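Local coordinates for beta-agarase (Persicobacter, PDB 6AII), which probably hydrolyses the beta-1,4 linkages of agarose to release neoagarobiose, as a beta-agarase of glycoside hydrolase family 16, at residues Pro10-Pro15 with Phe119-Val124; Asp57-Thr62 with Asn285-Asp290; Asp29-Asp34 with Val69-Gly74; Glu144-Cys149 with Lys274-Pro279. One frame throughout, in Å; residues are numbered along the deposited sequence.

Contact 1: residues Pro10-Pro15 with Phe119-Val124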
loop_
_atom_site.group_PDB
_atom_site.type_symbol
_atom_site.label_atom_id
_atom_site.label_comp_id
_atom_site.label_asym_id
_atom_site.label_seq_id
_atom_site.Cartn_x
_atom_site.Cartn_y
_atom_site.Cartn_z
ATOM N N PRO A 10 9.648 -9.482 16.237
ATOM C CA PRO A 10 10.848 -8.637 16.046
ATOM C C PRO A 10 10.645 -7.731 14.813
ATOM O O PRO A 10 9.902 -8.090 13.858
ATOM C CB PRO A 10 12.006 -9.597 15.772
ATOM C CG PRO A 10 11.453 -10.966 16.074
ATOM C CD PRO A 10 9.945 -10.901 15.963
ATOM N N VAL A 11 11.332 -6.609 14.852
ATOM C CA VAL A 11 11.432 -5.786 13.654
ATOM C C VAL A 11 12.428 -6.505 12.757
ATOM O O VAL A 11 13.547 -6.747 13.156
ATOM C CB VAL A 11 11.883 -4.351 13.964
ATOM C CG1 VAL A 11 12.221 -3.578 12.706
ATOM C CG2 VAL A 11 10.830 -3.624 14.831
ATOM N N PRO A 12 12.037 -6.819 11.515
ATOM C CA PRO A 12 12.923 -7.620 10.731
ATOM C C PRO A 12 14.124 -6.918 10.105
ATOM O O PRO A 12 15.055 -7.613 9.601
ATOM C CB PRO A 12 11.970 -8.141 9.636
ATOM C CG PRO A 12 10.941 -7.095 9.494
ATOM C CD PRO A 12 10.705 -6.638 10.917
ATOM N N ALA A 13 14.134 -5.583 10.040
ATOM C CA ALA A 13 15.257 -4.833 9.522
ATOM C C ALA A 13 16.235 -4.589 10.680
ATOM O O ALA A 13 15.800 -4.548 11.818
ATOM C CB ALA A 13 14.793 -3.535 8.959
ATOM N N ASP A 14 17.467 -4.374 10.286
ATOM C CA ASP A 14 18.471 -4.077 11.302
ATOM C C ASP A 14 18.725 -2.564 11.345
ATOM O O ASP A 14 18.966 -1.882 10.360
ATOM C CB ASP A 14 19.755 -4.885 11.104
ATOM C CG ASP A 14 20.745 -4.576 12.214
ATOM O OD1 ASP A 14 20.715 -5.318 13.216
ATOM O OD2 ASP A 14 21.447 -3.515 12.102
ATOM N N PRO A 15 18.670 -2.018 12.590
ATOM C CA PRO A 15 18.767 -0.579 12.748
ATOM C C PRO A 15 20.164 0.033 12.690
ATOM O O PRO A 15 20.291 1.290 12.776
ATOM C CB PRO A 15 18.265 -0.335 14.177
ATOM C CG PRO A 15 18.614 -1.601 14.892
ATOM C CD PRO A 15 18.546 -2.719 13.856
ATOM N N PHE A 119 11.362 2.557 9.702
ATOM C CA PHE A 119 10.780 1.258 9.326
ATOM C C PHE A 119 9.267 1.389 9.516
ATOM O O PHE A 119 8.773 1.765 10.646
ATOM C CB PHE A 119 11.377 0.119 10.147
ATOM C CG PHE A 119 10.710 -1.199 9.846
ATOM C CD1 PHE A 119 11.107 -1.950 8.757
ATOM C CD2 PHE A 119 9.756 -1.735 10.702
ATOM C CE1 PHE A 119 10.496 -3.167 8.482
ATOM C CE2 PHE A 119 9.154 -2.961 10.420
ATOM C CZ PHE A 119 9.525 -3.673 9.324
ATOM N N VAL A 120 8.460 1.054 8.471
ATOM C CA VAL A 120 7.020 1.170 8.524
ATOM C C VAL A 120 6.435 -0.209 8.171
ATOM O O VAL A 120 6.803 -0.703 7.101
ATOM C CB VAL A 120 6.507 2.215 7.510
ATOM C CG1 VAL A 120 4.986 2.293 7.498
ATOM C CG2 VAL A 120 7.143 3.585 7.790
ATOM N N GLU A 121 5.527 -0.712 8.957
ATOM C CA GLU A 121 4.984 -2.069 8.691
ATOM C C GLU A 121 3.529 -2.107 9.100
ATOM O O GLU A 121 3.129 -1.568 10.147
ATOM C CB GLU A 121 5.778 -3.102 9.455
ATOM C CG GLU A 121 5.509 -4.555 9.102
ATOM C CD GLU A 121 6.414 -5.474 9.916
ATOM O OE1 GLU A 121 6.481 -5.258 11.172
ATOM O OE2 GLU A 121 6.957 -6.454 9.340
ATOM N N ALA A 122 2.715 -2.825 8.291
ATOM C CA ALA A 122 1.339 -3.031 8.646
ATOM C C ALA A 122 1.041 -4.530 8.609
ATOM O O ALA A 122 1.586 -5.269 7.762
ATOM C CB ALA A 122 0.460 -2.287 7.663
ATOM N N ARG A 123 0.095 -4.967 9.450
ATOM C CA ARG A 123 -0.439 -6.291 9.425
ATOM C C ARG A 123 -1.854 -6.184 8.907
ATOM O O ARG A 123 -2.707 -5.575 9.586
ATOM C CB ARG A 123 -0.403 -6.943 10.816
ATOM C CG ARG A 123 -0.805 -8.406 10.831
ATOM C CD ARG A 123 -0.485 -9.150 12.104
ATOM N NE ARG A 123 -0.714 -10.586 11.949
ATOM C CZ ARG A 123 -1.735 -11.281 12.454
ATOM N NH1 ARG A 123 -1.758 -12.612 12.284
ATOM N NH2 ARG A 123 -2.717 -10.707 13.127
ATOM N N VAL A 124 -2.042 -6.744 7.727
ATOM C CA VAL A 124 -3.285 -6.524 7.015
ATOM C C VAL A 124 -3.896 -7.873 6.666
ATOM O O VAL A 124 -3.162 -8.822 6.408
ATOM C CB VAL A 124 -3.053 -5.689 5.752
ATOM C CG1 VAL A 124 -2.561 -4.285 6.104
ATOM C CG2 VAL A 124 -2.147 -6.361 4.772
#
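V11, P12 and A13 wrap around the ring of F119, the tight part of the contact. V11 CG1 sits over one face of the ring in a CH-pi contact, 3.9 Å from the ring centroid and 20° off its normal. With CG anti to the backbone N (chi1 175°) the ring leaves the strand toward the loop, and chi2 of 83° sets its plane so that a face meets V11. The P12 and F119 side chains cross at about a right angle, P12 CD lying 3.6 Å from F119 CZ. A13 CB approaches F119 CD1 obliquely, at 4.0 Å. An alanine in place of F119 would probably open a gap beside V11, P12 and A13 and let the loop shift.

Further along the strand the fit is looser. P12 CG and E121 OE2 meet tip to tip at 4.0 Å without a bond, the carboxylate being held through E121 OE1 by a salt bridge to R319. P10 and D14 lie on the solvent side. W21, Y222 and Y232 also pack around F119. The result is an N-terminal segment pinned by apolar contacts to strand 118-125, in one sheet of the beta-sandwich (jelly roll) of GH16 enzymes.

Contact 2: residues Asp57-Thr62 with Asn285-Asp290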
loop_
_atom_site.group_PDB
_atom_site.type_symbol
_atom_site.label_atom_id
_atom_site.label_comp_id
_atom_site.label_asym_id
_atom_site.label_seq_id
_atom_site.Cartn_x
_atom_site.Cartn_y
_atom_site.Cartn_z
ATOM N N ASP A 57 -13.022 11.803 -4.636
ATOM C CA ASP A 57 -13.553 10.542 -4.083
ATOM C C ASP A 57 -13.007 9.316 -4.834
ATOM O O ASP A 57 -13.535 8.223 -4.635
ATOM C CB ASP A 57 -15.075 10.554 -3.934
ATOM C CG ASP A 57 -15.919 10.406 -5.191
ATOM O OD1 ASP A 57 -15.398 10.594 -6.310
ATOM O OD2 ASP A 57 -17.104 10.111 -5.032
ATOM N N GLY A 58 -12.009 9.469 -5.674
ATOM C CA GLY A 58 -11.199 8.356 -6.056
ATOM C C GLY A 58 -11.260 8.037 -7.536
ATOM O O GLY A 58 -12.000 8.624 -8.313
ATOM N N PRO A 59 -10.461 7.046 -7.918
ATOM C CA PRO A 59 -10.197 6.711 -9.337
ATOM C C PRO A 59 -11.252 5.771 -9.862
ATOM O O PRO A 59 -11.883 5.066 -9.077
ATOM C CB PRO A 59 -8.842 6.017 -9.340
ATOM C CG PRO A 59 -8.893 5.264 -8.005
ATOM C CD PRO A 59 -9.584 6.211 -7.042
ATOM N N GLY A 60 -11.468 5.745 -11.196
ATOM C CA GLY A 60 -12.366 4.744 -11.684
ATOM C C GLY A 60 -13.763 4.956 -11.083
ATOM O O GLY A 60 -14.164 6.070 -10.778
ATOM N N PRO A 61 -14.474 3.866 -10.926
ATOM C CA PRO A 61 -15.817 3.884 -10.332
ATOM C C PRO A 61 -15.805 3.819 -8.797
ATOM O O PRO A 61 -16.850 3.623 -8.198
ATOM C CB PRO A 61 -16.526 2.683 -10.940
ATOM C CG PRO A 61 -15.400 1.672 -11.097
ATOM C CD PRO A 61 -14.222 2.527 -11.479
ATOM N N THR A 62 -14.621 4.007 -8.239
ATOM C CA THR A 62 -14.479 4.170 -6.797
ATOM C C THR A 62 -15.252 5.415 -6.304
ATOM O O THR A 62 -15.141 6.506 -6.897
ATOM C CB THR A 62 -13.010 4.342 -6.411
ATOM O OG1 THR A 62 -12.197 3.324 -7.028
ATOM C CG2 THR A 62 -12.830 4.441 -4.905
ATOM N N ASN A 285 -5.700 2.216 1.622
ATOM C CA ASN A 285 -6.971 2.390 0.958
ATOM C C ASN A 285 -7.293 1.190 0.070
ATOM O O ASN A 285 -6.430 0.340 -0.250
ATOM C CB ASN A 285 -7.021 3.655 0.083
ATOM C CG ASN A 285 -6.319 3.482 -1.254
ATOM O OD1 ASN A 285 -5.107 3.508 -1.330
ATOM N ND2 ASN A 285 -7.046 3.299 -2.340
ATOM N N ILE A 286 -8.554 1.176 -0.370
ATOM C CA ILE A 286 -8.992 0.253 -1.389
ATOM C C ILE A 286 -9.537 1.076 -2.567
ATOM O O ILE A 286 -9.921 2.231 -2.385
ATOM C CB ILE A 286 -10.044 -0.751 -0.898
ATOM C CG1 ILE A 286 -11.366 -0.080 -0.510
ATOM C CG2 ILE A 286 -9.431 -1.601 0.247
ATOM C CD1 ILE A 286 -12.463 -1.011 0.027
ATOM N N GLU A 287 -9.409 0.541 -3.758
ATOM C CA GLU A 287 -9.910 1.252 -4.916
ATOM C C GLU A 287 -10.199 0.283 -6.047
ATOM O O GLU A 287 -9.657 -0.810 -6.128
ATOM C CB GLU A 287 -8.909 2.311 -5.347
ATOM C CG GLU A 287 -7.560 1.882 -5.631
ATOM C CD GLU A 287 -6.525 3.039 -5.830
ATOM O OE1 GLU A 287 -6.510 4.084 -5.152
ATOM O OE2 GLU A 287 -5.801 2.904 -6.809
ATOM N N ALA A 288 -11.010 0.790 -6.963
ATOM C CA ALA A 288 -11.329 0.110 -8.239
ATOM C C ALA A 288 -10.758 1.001 -9.320
ATOM O O ALA A 288 -11.403 2.015 -9.632
ATOM C CB ALA A 288 -12.785 -0.124 -8.383
ATOM N N GLN A 289 -9.595 0.703 -9.844
ATOM C CA GLN A 289 -8.974 1.583 -10.820
ATOM C C GLN A 289 -9.656 1.379 -12.185
ATOM O O GLN A 289 -10.194 0.306 -12.487
ATOM C CB GLN A 289 -7.472 1.293 -10.927
ATOM C CG GLN A 289 -6.800 1.452 -9.562
ATOM C CD GLN A 289 -5.683 0.465 -9.274
ATOM O OE1 GLN A 289 -5.339 -0.393 -10.089
ATOM N NE2 GLN A 289 -5.142 0.568 -8.081
ATOM N N ASP A 290 -9.583 2.428 -13.014
ATOM C CA ASP A 290 -10.210 2.427 -14.329
ATOM C C ASP A 290 -9.851 1.190 -15.159
ATOM O O ASP A 290 -10.758 0.530 -15.624
ATOM C CB ASP A 290 -9.790 3.679 -15.134
ATOM C CG ASP A 290 -8.314 4.015 -15.329
ATOM O OD1 ASP A 290 -7.403 3.312 -14.870
ATOM O OD2 ASP A 290 -8.065 5.113 -15.781
#
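The type II' turn P59-T62 docks through T62, G60 and P61 onto A288, just where strand 280-287 runs out in the mixed sheet of the GH16 sandwich. The bond across the contact is A288 N to T62 OG1, 2.8 Å long and fairly straight, with 162° at the hydrogen. T62 OG1 is in place for it because it stands anti to its own carbonyl carbon and beside the backbone N (chi1 -49°). The turn itself is closed by T62 N donating to P59 O at 3.1 Å, and T62 OG1 lies close to that same oxygen.

G60, at the second position of the turn, brings its CA to 3.5 Å from A288 O in a CA-H...O contact. Any side chain there would run straight into that oxygen and into D290 N, so the close backbone approach depends on glycine. P61 CG is 4.2 Å from A288 CB, while Y298 packs on both residues. W64 covers P59 and E287 and also binds I286 O.

At the other end of the turn P59 CG rests against the carboxylate of E287, 3.9 Å from E287 OE1, the two side chains crossing at about a right angle. Neighbours on its own segment steady that carboxylate. N285 ND2 donates to E287 OE1 from the anti side, tilted out of the carboxylate plane. On the remaining oxygen, Q289 NE2 takes the anti lone pair of E287 OE2 at 2.7 Å, with the acceptor nearly in the amide plane of Q289.

Contact 3: residues Asp29-Asp34 with Val69-Gly74. With CA (calcium ion), chain B.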
loop_
_atom_site.group_PDB
_atom_site.type_symbol
_atom_site.label_atom_id
_atom_site.label_comp_id
_atom_site.label_asym_id
_atom_site.label_seq_id
_atom_site.Cartn_x
_atom_site.Cartn_y
_atom_site.Cartn_z
ATOM N N ASP A 29 -0.448 2.054 15.834
ATOM C CA ASP A 29 -1.774 1.806 16.384
ATOM C C ASP A 29 -2.110 0.339 16.206
ATOM O O ASP A 29 -1.914 -0.168 15.072
ATOM C CB ASP A 29 -2.810 2.696 15.707
ATOM C CG ASP A 29 -4.146 2.794 16.418
ATOM O OD1 ASP A 29 -4.475 1.938 17.266
ATOM O OD2 ASP A 29 -4.812 3.840 16.164
ATOM N N ASP A 30 -2.596 -0.351 17.273
ATOM C CA ASP A 30 -3.077 -1.721 17.084
ATOM C C ASP A 30 -4.600 -1.889 17.067
ATOM O O ASP A 30 -5.089 -3.005 17.061
ATOM C CB ASP A 30 -2.385 -2.668 18.059
ATOM C CG ASP A 30 -2.529 -2.352 19.531
ATOM O OD1 ASP A 30 -3.199 -1.370 19.882
ATOM O OD2 ASP A 30 -1.972 -3.168 20.297
ATOM N N PHE A 31 -5.322 -0.751 16.980
ATOM C CA PHE A 31 -6.737 -0.744 16.574
ATOM C C PHE A 31 -7.654 -1.626 17.443
ATOM O O PHE A 31 -8.525 -2.336 16.932
ATOM C CB PHE A 31 -6.831 -1.165 15.090
ATOM C CG PHE A 31 -6.222 -0.139 14.190
ATOM C CD1 PHE A 31 -6.726 1.143 14.193
ATOM C CD2 PHE A 31 -5.133 -0.422 13.374
ATOM C CE1 PHE A 31 -6.195 2.122 13.375
ATOM C CE2 PHE A 31 -4.605 0.553 12.554
ATOM C CZ PHE A 31 -5.131 1.822 12.557
ATOM N N ASN A 32 -7.443 -1.564 18.754
ATOM C CA ASN A 32 -8.194 -2.442 19.660
ATOM C C ASN A 32 -9.247 -1.620 20.401
ATOM O O ASN A 32 -9.599 -1.905 21.554
ATOM C CB ASN A 32 -7.241 -3.250 20.537
ATOM C CG ASN A 32 -6.314 -4.162 19.735
ATOM O OD1 ASN A 32 -6.660 -4.733 18.671
ATOM N ND2 ASN A 32 -5.139 -4.369 20.293
ATOM N N TYR A 33 -9.748 -0.589 19.744
ATOM C CA TYR A 33 -10.829 0.252 20.242
ATOM C C TYR A 33 -11.945 0.272 19.190
ATOM O O TYR A 33 -11.731 -0.163 18.041
ATOM C CB TYR A 33 -10.342 1.672 20.524
ATOM C CG TYR A 33 -9.596 2.283 19.356
ATOM C CD1 TYR A 33 -10.254 2.893 18.314
ATOM C CD2 TYR A 33 -8.223 2.129 19.230
ATOM C CE1 TYR A 33 -9.577 3.437 17.225
ATOM C CE2 TYR A 33 -7.539 2.665 18.151
ATOM C CZ TYR A 33 -8.213 3.303 17.126
ATOM O OH TYR A 33 -7.537 3.827 16.072
ATOM N N ASP A 34 -13.117 0.762 19.609
ATOM C CA ASP A 34 -14.296 0.867 18.730
ATOM C C ASP A 34 -14.312 2.287 18.142
ATOM O O ASP A 34 -14.272 3.328 18.843
ATOM C CB ASP A 34 -15.606 0.534 19.441
ATOM C CG ASP A 34 -15.812 -0.946 19.706
ATOM O OD1 ASP A 34 -15.226 -1.760 18.985
ATOM O OD2 ASP A 34 -16.623 -1.276 20.581
ATOM N N VAL A 69 -15.067 3.587 6.501
ATOM C CA VAL A 69 -13.931 3.270 7.387
ATOM C C VAL A 69 -14.481 3.119 8.809
ATOM O O VAL A 69 -15.168 3.988 9.320
ATOM C CB VAL A 69 -12.838 4.356 7.347
ATOM C CG1 VAL A 69 -11.715 4.087 8.369
ATOM C CG2 VAL A 69 -12.218 4.551 5.973
ATOM N N SER A 70 -14.069 2.063 9.502
ATOM C CA SER A 70 -14.452 1.912 10.931
ATOM C C SER A 70 -13.315 1.157 11.622
ATOM O O SER A 70 -12.350 0.741 11.000
ATOM C CB SER A 70 -15.758 1.168 11.058
ATOM O OG SER A 70 -15.619 -0.161 10.604
ATOM N N VAL A 71 -13.438 1.044 12.926
ATOM C CA VAL A 71 -12.525 0.218 13.719
ATOM C C VAL A 71 -13.362 -0.628 14.645
ATOM O O VAL A 71 -14.198 -0.120 15.385
ATOM C CB VAL A 71 -11.469 1.021 14.497
ATOM C CG1 VAL A 71 -10.499 0.058 15.176
ATOM C CG2 VAL A 71 -10.693 2.003 13.639
ATOM N N SER A 72 -13.147 -1.933 14.579
ATOM C CA SER A 72 -13.937 -2.885 15.398
ATOM C C SER A 72 -13.220 -4.224 15.395
ATOM O O SER A 72 -12.456 -4.558 14.466
ATOM C CB SER A 72 -15.377 -3.092 14.946
ATOM O OG SER A 72 -15.407 -3.701 13.676
ATOM N N ASN A 73 -13.451 -4.992 16.457
ATOM C CA ASN A 73 -13.071 -6.393 16.463
ATOM C C ASN A 73 -11.548 -6.589 16.347
ATOM O O ASN A 73 -11.134 -7.712 15.973
ATOM C CB ASN A 73 -13.861 -7.201 15.453
ATOM C CG ASN A 73 -15.344 -7.059 15.671
ATOM O OD1 ASN A 73 -16.014 -6.466 14.827
ATOM N ND2 ASN A 73 -15.809 -7.429 16.845
ATOM N N GLY A 74 -10.777 -5.597 16.717
ATOM C CA GLY A 74 -9.301 -5.633 16.742
ATOM C C GLY A 74 -8.627 -5.098 15.507
ATOM O O GLY A 74 -7.371 -5.095 15.463
HETATM CA CA CA B . -5.429 -5.260 16.525
HETATM O O HOH W 1 -11.096 -2.956 17.387
HETATM O O HOH W 2 -6.259 -7.418 17.515
#
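V71 holds its CG1 anti to the backbone N (chi1 -175°), while Y33 has CG wedged between its backbone N and carbonyl carbon (chi1 51°), which brings the valine against one face of the tyrosine ring. N32 keeps CG beside its backbone N (chi1 -61°), which goes with OD1 reaching the calcium. V71 CG1 lies over that tyrosine face, toward the rim, and V71 CG2 is 4.0 Å from Y33 CE1. F31 crosses V71 at about a right angle, its CB 3.9 Å from V71 CG1. Y33 OH is bonded to D29 OD2, while D29 OD1 accepts from F31 N in an Asx turn.

Beside this patch, one water donates to F31 O and Y33 O and accepts from G74 N, stitching the loop to the turn after strand 69-72. The calcium ion is held by D30 O at 2.3 Å, N32 OD1 at 2.5 Å and G74 O at 2.2 Å, with a second water also bound. At G74's backbone angles a side chain would be jammed against the carbonyl O of N73. With D5 and D316 of strand 312-325, the site ties loop, turn and N-terminus together, consistent with the structural calcium of many GH16 enzymes.

Contact 4: residues Glu144-Cys149 with Lys274-Pro279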
loop_
_atom_site.group_PDB
_atom_site.type_symbol
_atom_site.label_atom_id
_atom_site.label_comp_id
_atom_site.label_asym_id
_atom_site.label_seq_id
_atom_site.Cartn_x
_atom_site.Cartn_y
_atom_site.Cartn_z
ATOM N N GLU A 144 7.233 12.539 -4.242
ATOM C CA GLU A 144 8.028 11.375 -3.838
ATOM C C GLU A 144 7.108 10.397 -3.100
ATOM O O GLU A 144 6.362 10.784 -2.232
ATOM C CB GLU A 144 9.202 11.742 -2.935
ATOM C CG GLU A 144 10.228 12.620 -3.644
ATOM C CD GLU A 144 11.378 13.134 -2.813
ATOM O OE1 GLU A 144 11.612 12.595 -1.701
ATOM O OE2 GLU A 144 12.071 14.087 -3.321
ATOM N N GLU A 145 7.143 9.143 -3.498
ATOM C CA GLU A 145 6.172 8.121 -3.021
ATOM C C GLU A 145 6.909 6.788 -2.804
ATOM O O GLU A 145 7.752 6.406 -3.607
ATOM C CB GLU A 145 5.089 7.996 -4.088
ATOM C CG GLU A 145 4.153 6.784 -3.942
ATOM C CD GLU A 145 3.103 6.645 -5.014
ATOM O OE1 GLU A 145 2.763 7.707 -5.567
ATOM O OE2 GLU A 145 2.599 5.479 -5.260
ATOM N N ILE A 146 6.486 6.026 -1.788
ATOM C CA ILE A 146 6.956 4.665 -1.610
ATOM C C ILE A 146 5.750 3.731 -1.522
ATOM O O ILE A 146 4.869 3.977 -0.753
ATOM C CB ILE A 146 7.835 4.588 -0.338
ATOM C CG1 ILE A 146 9.105 5.412 -0.512
ATOM C CG2 ILE A 146 8.142 3.116 0.013
ATOM C CD1 ILE A 146 9.850 5.675 0.797
ATOM N N ASP A 147 5.753 2.664 -2.299
ATOM C CA ASP A 147 4.624 1.715 -2.311
ATOM C C ASP A 147 5.043 0.440 -1.552
ATOM O O ASP A 147 5.868 -0.367 -2.099
ATOM C CB ASP A 147 4.261 1.334 -3.734
ATOM C CG ASP A 147 3.954 2.587 -4.536
ATOM O OD1 ASP A 147 3.153 3.408 -4.050
ATOM O OD2 ASP A 147 4.654 2.778 -5.557
ATOM N N ILE A 148 4.431 0.322 -0.341
ATOM C CA ILE A 148 4.676 -0.772 0.541
ATOM C C ILE A 148 3.991 -2.023 -0.022
ATOM O O ILE A 148 4.556 -3.100 -0.022
ATOM C CB ILE A 148 4.295 -0.434 1.971
ATOM C CG1 ILE A 148 5.153 0.746 2.465
ATOM C CG2 ILE A 148 4.489 -1.624 2.877
ATOM C CD1 ILE A 148 4.795 1.271 3.812
ATOM N N CYS A 149 2.770 -1.851 -0.466
ATOM C CA CYS A 149 1.968 -2.989 -0.979
ATOM C C CYS A 149 0.919 -2.439 -1.950
ATOM O O CYS A 149 0.138 -1.591 -1.544
ATOM C CB CYS A 149 1.259 -3.681 0.167
ATOM S SG CYS A 149 -0.037 -4.887 -0.359
ATOM N N LYS A 274 19.420 14.316 -4.687
ATOM C CA LYS A 274 19.125 14.137 -3.241
ATOM C C LYS A 274 18.566 12.733 -2.917
ATOM O O LYS A 274 18.685 12.323 -1.764
ATOM C CB LYS A 274 18.115 15.189 -2.791
ATOM C CG LYS A 274 18.657 16.620 -2.807
ATOM C CD LYS A 274 19.763 16.824 -1.768
ATOM C CE LYS A 274 20.988 17.572 -2.258
ATOM N NZ LYS A 274 20.711 19.016 -2.398
ATOM N N GLY A 275 17.917 12.079 -3.871
ATOM C CA GLY A 275 17.219 10.799 -3.615
ATOM C C GLY A 275 15.901 11.031 -2.886
ATOM O O GLY A 275 15.299 12.089 -2.971
ATOM N N LEU A 276 15.399 9.991 -2.207
ATOM C CA LEU A 276 14.087 10.073 -1.551
ATOM C C LEU A 276 14.262 10.712 -0.170
ATOM O O LEU A 276 14.768 10.035 0.717
ATOM C CB LEU A 276 13.547 8.651 -1.371
ATOM C CG LEU A 276 13.047 7.976 -2.639
ATOM C CD1 LEU A 276 12.713 6.501 -2.370
ATOM C CD2 LEU A 276 11.849 8.687 -3.156
ATOM N N THR A 277 13.821 11.947 0.027
ATOM C CA THR A 277 14.059 12.631 1.288
ATOM C C THR A 277 12.815 13.219 1.902
ATOM O O THR A 277 12.868 13.612 3.076
ATOM C CB THR A 277 15.063 13.798 1.148
ATOM O OG1 THR A 277 14.529 14.813 0.311
ATOM C CG2 THR A 277 16.391 13.352 0.595
ATOM N N LYS A 278 11.741 13.448 1.149
ATOM C CA LYS A 278 10.691 14.309 1.648
ATOM C C LYS A 278 9.808 13.559 2.655
ATOM O O LYS A 278 9.447 12.388 2.394
ATOM C CB LYS A 278 9.843 14.806 0.497
ATOM C CG LYS A 278 10.593 15.769 -0.411
ATOM C CD LYS A 278 9.809 16.244 -1.604
ATOM C CE LYS A 278 10.626 17.310 -2.315
ATOM N NZ LYS A 278 9.974 17.629 -3.590
ATOM N N PRO A 279 9.404 14.180 3.733
ATOM C CA PRO A 279 8.513 13.486 4.715
ATOM C C PRO A 279 7.247 13.004 4.023
ATOM O O PRO A 279 6.713 13.706 3.181
ATOM C CB PRO A 279 8.179 14.534 5.774
ATOM C CG PRO A 279 9.458 15.371 5.780
ATOM C CD PRO A 279 9.811 15.490 4.311
HETATM O O HOH W 3 14.428 14.538 -2.389
HETATM O O HOH W 4 11.253 15.614 -5.281
#
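E144 OE1 accepts two hydrogen bonds from backbone N-H groups of the loop, T277 N at 2.9 Å and K278 N at 3.0 Å. They reach it from opposite faces of the carboxylate plane, T277 N on the syn side and K278 N 37° out of it. That double grip should fix the rotation of the buried carboxylate. E144 OE2 takes two waters: one also donates to G275 O and accepts from T277 OG1, the other accepts from K278 NZ. K278 NZ stays 4.1 Å from E144 OE2, beyond a salt bridge, and pairs with D141 instead. An alanine in place of E144 would probably leave T277 N and K278 N without their acceptor and the loop free to move.

Outward, the extended K278 chain crosses E144 at about a right angle, its CD 3.7 Å from E144 CD. L276 packs on E144 and I146, CD2 4.0 Å from E144 CB and CD1 4.2 Å from I146 CG1.

E145, turned away from the loop, and D147 lie against W136 and H178. E145-I146-D147, followed by a classic beta bulge where I148 and C149 face V135, matches the GH16 active-site signature, in which E145 and D147 are probably catalytic as in relatives.

Contacts 1 and 3 belong to the antiparallel sheet and contacts 2 and 4 to the mixed one. Contact 1 touches contact 4 through the core, V120 CG1 to I148 CD1 at 3.8 Å, with centres about 17 Å apart. The other pairs do not touch: contacts 1 and 2 lie on opposite sides of the chain's centre, with about 28 Å between centres, and contacts 3 and 4 are equally distant. Along the chain, contact 3 falls within the span of contact 1 and contact 4 within that of contact 2, while contact 2 crosses both 1 and 3. Contacts 1 and 2 tie early loops to distant strands, contact 4 a late loop to the probable active-site strand.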